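Long-range contact in 7,8-dihydro-6-hydroxymethylpterin pyrophosphokinase-dihydropteroate synthase (Plasmodium falciparum, PDB 6JWY), which probably makes the pterin diphosphate from hydroxymethyldihydropterin and ATP and then joins it to 4-aminobenzoate, two successive steps of folate biosynthesis: residues Asp499-Ile504 against Tyr524-Met529. The protein carries 1 engineered substitution. Residues are numbered along the deposited sequence; the frame is centred on the assembly and turned at random.
Sequences DILNDI and YSVVLM. With CKL (4-[(2-azanyl-4-oxidanylidene-7,8-dihydro-3~{H}-pteridin-6-yl)methylamino]-~{N}-(5,6-dimethoxypyrimidin-4-yl)benzenesulfonamide), chain C.
Two neighbouring parallel strands of the dihydropteroate synthase TIM barrel, 500-503 and 525-529, meet here, and their C-terminal ends form part of the pterin pocket. Three backbone hydrogen bonds fix the register: Leu501 N to Ser525 O (3.0 Å), Val527 N to Leu501 O (2.9 Å) and Asp503 N to Val527 O (3.2 Å). Ile500, Asn502 and Val527 face the barrel interior, where the beta-branched CG2 methyls of Ile500 and Val527 touch at 4.1 Å. Leu501 CD2 runs beside Val526 CG2 on the outer face, apolar groups suited to the layer between sheet and helices; helix 547-564 packs there against Val526 and Leu528. Asn502, its CG turned opposite the backbone N (chi1 173°), holds its amide to the ligand CKL: OD1 accepts from CKL N11 at 2.7 Å, nearly straight at 168°, while ND2 donates to CKL N1 at 3.1 Å and also bonds Asp430. Met529 runs extended to SD, 3.4 Å from CKL N3, and turns at chi3 (79°) so that CE rests 3.7 Å from Ile504 CB. A carboxamide both gives and takes hydrogen bonds, so Asn502 can read the pterin's amino group and adjacent ring nitrogen together at the edge, while Met529 SD and Ile504 CG2 lie over one face of the ring.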
loop_
_atom_site.group_PDB
_atom_site.type_symbol
_atom_site.label_atom_id
_atom_site.label_comp_id
_atom_site.label_asym_id
_atom_site.label_seq_id
_atom_site.Cartn_x
_atom_site.Cartn_y
_atom_site.Cartn_z
ATOM N N ASP A 499 -29.966 -11.959 2.940
ATOM C CA ASP A 499 -28.920 -12.809 3.482
ATOM C C ASP A 499 -28.296 -12.190 4.739
ATOM O O ASP A 499 -27.902 -12.944 5.639
ATOM C CB ASP A 499 -27.858 -13.108 2.430
ATOM C CG ASP A 499 -28.464 -13.604 1.129
ATOM O OD1 ASP A 499 -29.065 -14.695 1.166
ATOM O OD2 ASP A 499 -28.328 -12.876 0.076
ATOM N N ILE A 500 -28.219 -10.837 4.792
ATOM C CA ILE A 500 -27.431 -10.140 5.797
ATOM C C ILE A 500 -28.262 -9.036 6.440
ATOM O O ILE A 500 -28.939 -8.273 5.741
ATOM C CB ILE A 500 -26.151 -9.546 5.175
ATOM C CG1 ILE A 500 -25.192 -10.635 4.663
ATOM C CG2 ILE A 500 -25.469 -8.555 6.128
ATOM C CD1 ILE A 500 -23.960 -10.093 3.949
ATOM N N LEU A 501 -28.141 -8.920 7.769
ATOM C CA LEU A 501 -28.655 -7.757 8.471
ATOM C C LEU A 501 -27.537 -6.727 8.576
ATOM O O LEU A 501 -26.472 -7.027 9.113
ATOM C CB LEU A 501 -29.112 -8.214 9.866
ATOM C CG LEU A 501 -29.396 -7.092 10.866
ATOM C CD1 LEU A 501 -30.581 -6.245 10.402
ATOM C CD2 LEU A 501 -29.606 -7.648 12.275
ATOM N N ASN A 502 -27.789 -5.520 8.069
ATOM C CA ASN A 502 -26.901 -4.372 8.248
ATOM C C ASN A 502 -27.558 -3.487 9.306
ATOM O O ASN A 502 -28.482 -2.722 8.999
ATOM C CB ASN A 502 -26.672 -3.641 6.917
ATOM C CG ASN A 502 -25.898 -2.347 7.022
ATOM O OD1 ASN A 502 -25.235 -2.095 8.018
ATOM N ND2 ASN A 502 -25.968 -1.503 6.006
ATOM N N ASP A 503 -27.155 -3.684 10.566
ATOM C CA ASP A 503 -27.795 -3.045 11.709
ATOM C C ASP A 503 -26.903 -1.893 12.158
ATOM O O ASP A 503 -25.893 -2.099 12.810
ATOM C CB ASP A 503 -28.087 -4.056 12.819
ATOM C CG ASP A 503 -28.889 -3.506 14.006
ATOM O OD1 ASP A 503 -28.582 -2.370 14.466
ATOM O OD2 ASP A 503 -29.804 -4.243 14.510
ATOM N N ILE A 504 -27.262 -0.667 11.801
ATOM C CA ILE A 504 -26.361 0.433 12.094
ATOM C C ILE A 504 -26.348 0.794 13.583
ATOM O O ILE A 504 -25.641 1.720 13.976
ATOM C CB ILE A 504 -26.733 1.653 11.235
ATOM C CG1 ILE A 504 -28.146 2.140 11.567
ATOM C CG2 ILE A 504 -26.543 1.327 9.751
ATOM C CD1 ILE A 504 -28.314 3.613 11.393
ATOM N N TYR A 524 -27.617 -16.322 9.733
ATOM C CA TYR A 524 -27.486 -15.139 8.897
ATOM C C TYR A 524 -26.306 -14.305 9.395
ATOM O O TYR A 524 -26.058 -14.246 10.590
ATOM C CB TYR A 524 -28.798 -14.349 8.937
ATOM C CG TYR A 524 -29.974 -15.054 8.317
ATOM C CD1 TYR A 524 -30.173 -15.012 6.941
ATOM C CD2 TYR A 524 -30.900 -15.751 9.087
ATOM C CE1 TYR A 524 -31.257 -15.644 6.348
ATOM C CE2 TYR A 524 -31.989 -16.389 8.507
ATOM C CZ TYR A 524 -32.169 -16.340 7.128
ATOM O OH TYR A 524 -33.236 -16.958 6.512
ATOM N N SER A 525 -25.595 -13.650 8.483
ATOM C CA SER A 525 -24.492 -12.752 8.821
ATOM C C SER A 525 -25.043 -11.355 9.100
ATOM O O SER A 525 -26.155 -11.019 8.665
ATOM C CB SER A 525 -23.475 -12.663 7.704
ATOM O OG SER A 525 -22.949 -13.935 7.377
ATOM N N VAL A 526 -24.199 -10.525 9.734
ATOM C CA VAL A 526 -24.624 -9.260 10.281
ATOM C C VAL A 526 -23.435 -8.308 10.232
ATOM O O VAL A 526 -22.317 -8.711 10.568
ATOM C CB VAL A 526 -25.069 -9.518 11.736
ATOM C CG1 VAL A 526 -23.976 -10.204 12.555
ATOM C CG2 VAL A 526 -25.633 -8.281 12.436
ATOM N N VAL A 527 -23.705 -7.048 9.858
ATOM C CA VAL A 527 -22.788 -5.924 9.952
ATOM C C VAL A 527 -23.104 -5.144 11.226
ATOM O O VAL A 527 -24.216 -4.676 11.373
ATOM C CB VAL A 527 -22.973 -4.986 8.744
ATOM C CG1 VAL A 527 -22.020 -3.803 8.774
ATOM C CG2 VAL A 527 -22.813 -5.741 7.457
ATOM N N LEU A 528 -22.117 -4.953 12.112
ATOM C CA LEU A 528 -22.305 -4.178 13.329
ATOM C C LEU A 528 -21.585 -2.859 13.122
ATOM O O LEU A 528 -20.384 -2.851 12.957
ATOM C CB LEU A 528 -21.606 -4.912 14.479
ATOM C CG LEU A 528 -22.165 -6.273 14.892
ATOM C CD1 LEU A 528 -21.338 -6.875 16.041
ATOM C CD2 LEU A 528 -23.659 -6.193 15.254
ATOM N N MET A 529 -22.298 -1.743 13.162
ATOM C CA MET A 529 -21.670 -0.455 12.889
ATOM C C MET A 529 -21.646 0.396 14.162
ATOM O O MET A 529 -22.546 0.302 14.987
ATOM C CB MET A 529 -22.448 0.289 11.792
ATOM C CG MET A 529 -21.715 1.493 11.262
ATOM S SD MET A 529 -22.815 2.647 10.434
ATOM C CE MET A 529 -23.588 3.515 11.809
HETATM C C2 CKL C . -23.353 0.792 7.175
HETATM C C4 CKL C . -22.450 2.943 6.788
HETATM C C5 CKL C . -23.759 3.472 6.381
HETATM C C6 CKL C . -24.845 2.477 6.437
HETATM O O24 CKL C . -21.900 12.781 6.984
HETATM S S21 CKL C . -22.903 12.630 5.951
HETATM O O23 CKL C . -22.232 12.866 4.714
HETATM N N22 CKL C . -24.152 13.669 5.957
HETATM C C25 CKL C . -24.461 14.544 6.948
HETATM C C30 CKL C . -25.533 15.407 6.765
HETATM O O31 CKL C . -26.273 15.376 5.607
HETATM C C32 CKL C . -27.499 14.640 5.543
HETATM C C29 CKL C . -25.834 16.316 7.766
HETATM O O33 CKL C . -26.887 17.190 7.612
HETATM C C34 CKL C . -26.805 18.562 8.035
HETATM N N28 CKL C . -25.083 16.322 8.898
HETATM C C27 CKL C . -24.050 15.475 9.059
HETATM N N26 CKL C . -23.733 14.597 8.097
HETATM C C18 CKL C . -23.630 11.201 6.083
HETATM C C17 CKL C . -24.315 10.701 4.975
HETATM C C16 CKL C . -24.959 9.474 5.074
HETATM C C19 CKL C . -23.617 10.486 7.293
HETATM C C20 CKL C . -24.265 9.253 7.383
HETATM C C15 CKL C . -24.921 8.734 6.259
HETATM N N14 CKL C . -25.545 7.508 6.335
HETATM C C13 CKL C . -25.772 6.541 5.250
HETATM C C8 CKL C . -25.295 5.160 5.681
HETATM C C9 CKL C . -26.412 4.186 5.716
HETATM N N10 CKL C . -26.075 2.856 6.113
HETATM N N1 CKL C . -24.606 1.176 6.811
HETATM N N7 CKL C . -23.997 4.776 5.999
HETATM O O12 CKL C . -21.448 3.694 6.773
HETATM N N3 CKL C . -22.326 1.654 7.172
HETATM N N11 CKL C . -23.133 -0.468 7.593
HETATM O O HOH W 1 -25.858 -14.580 5.417
#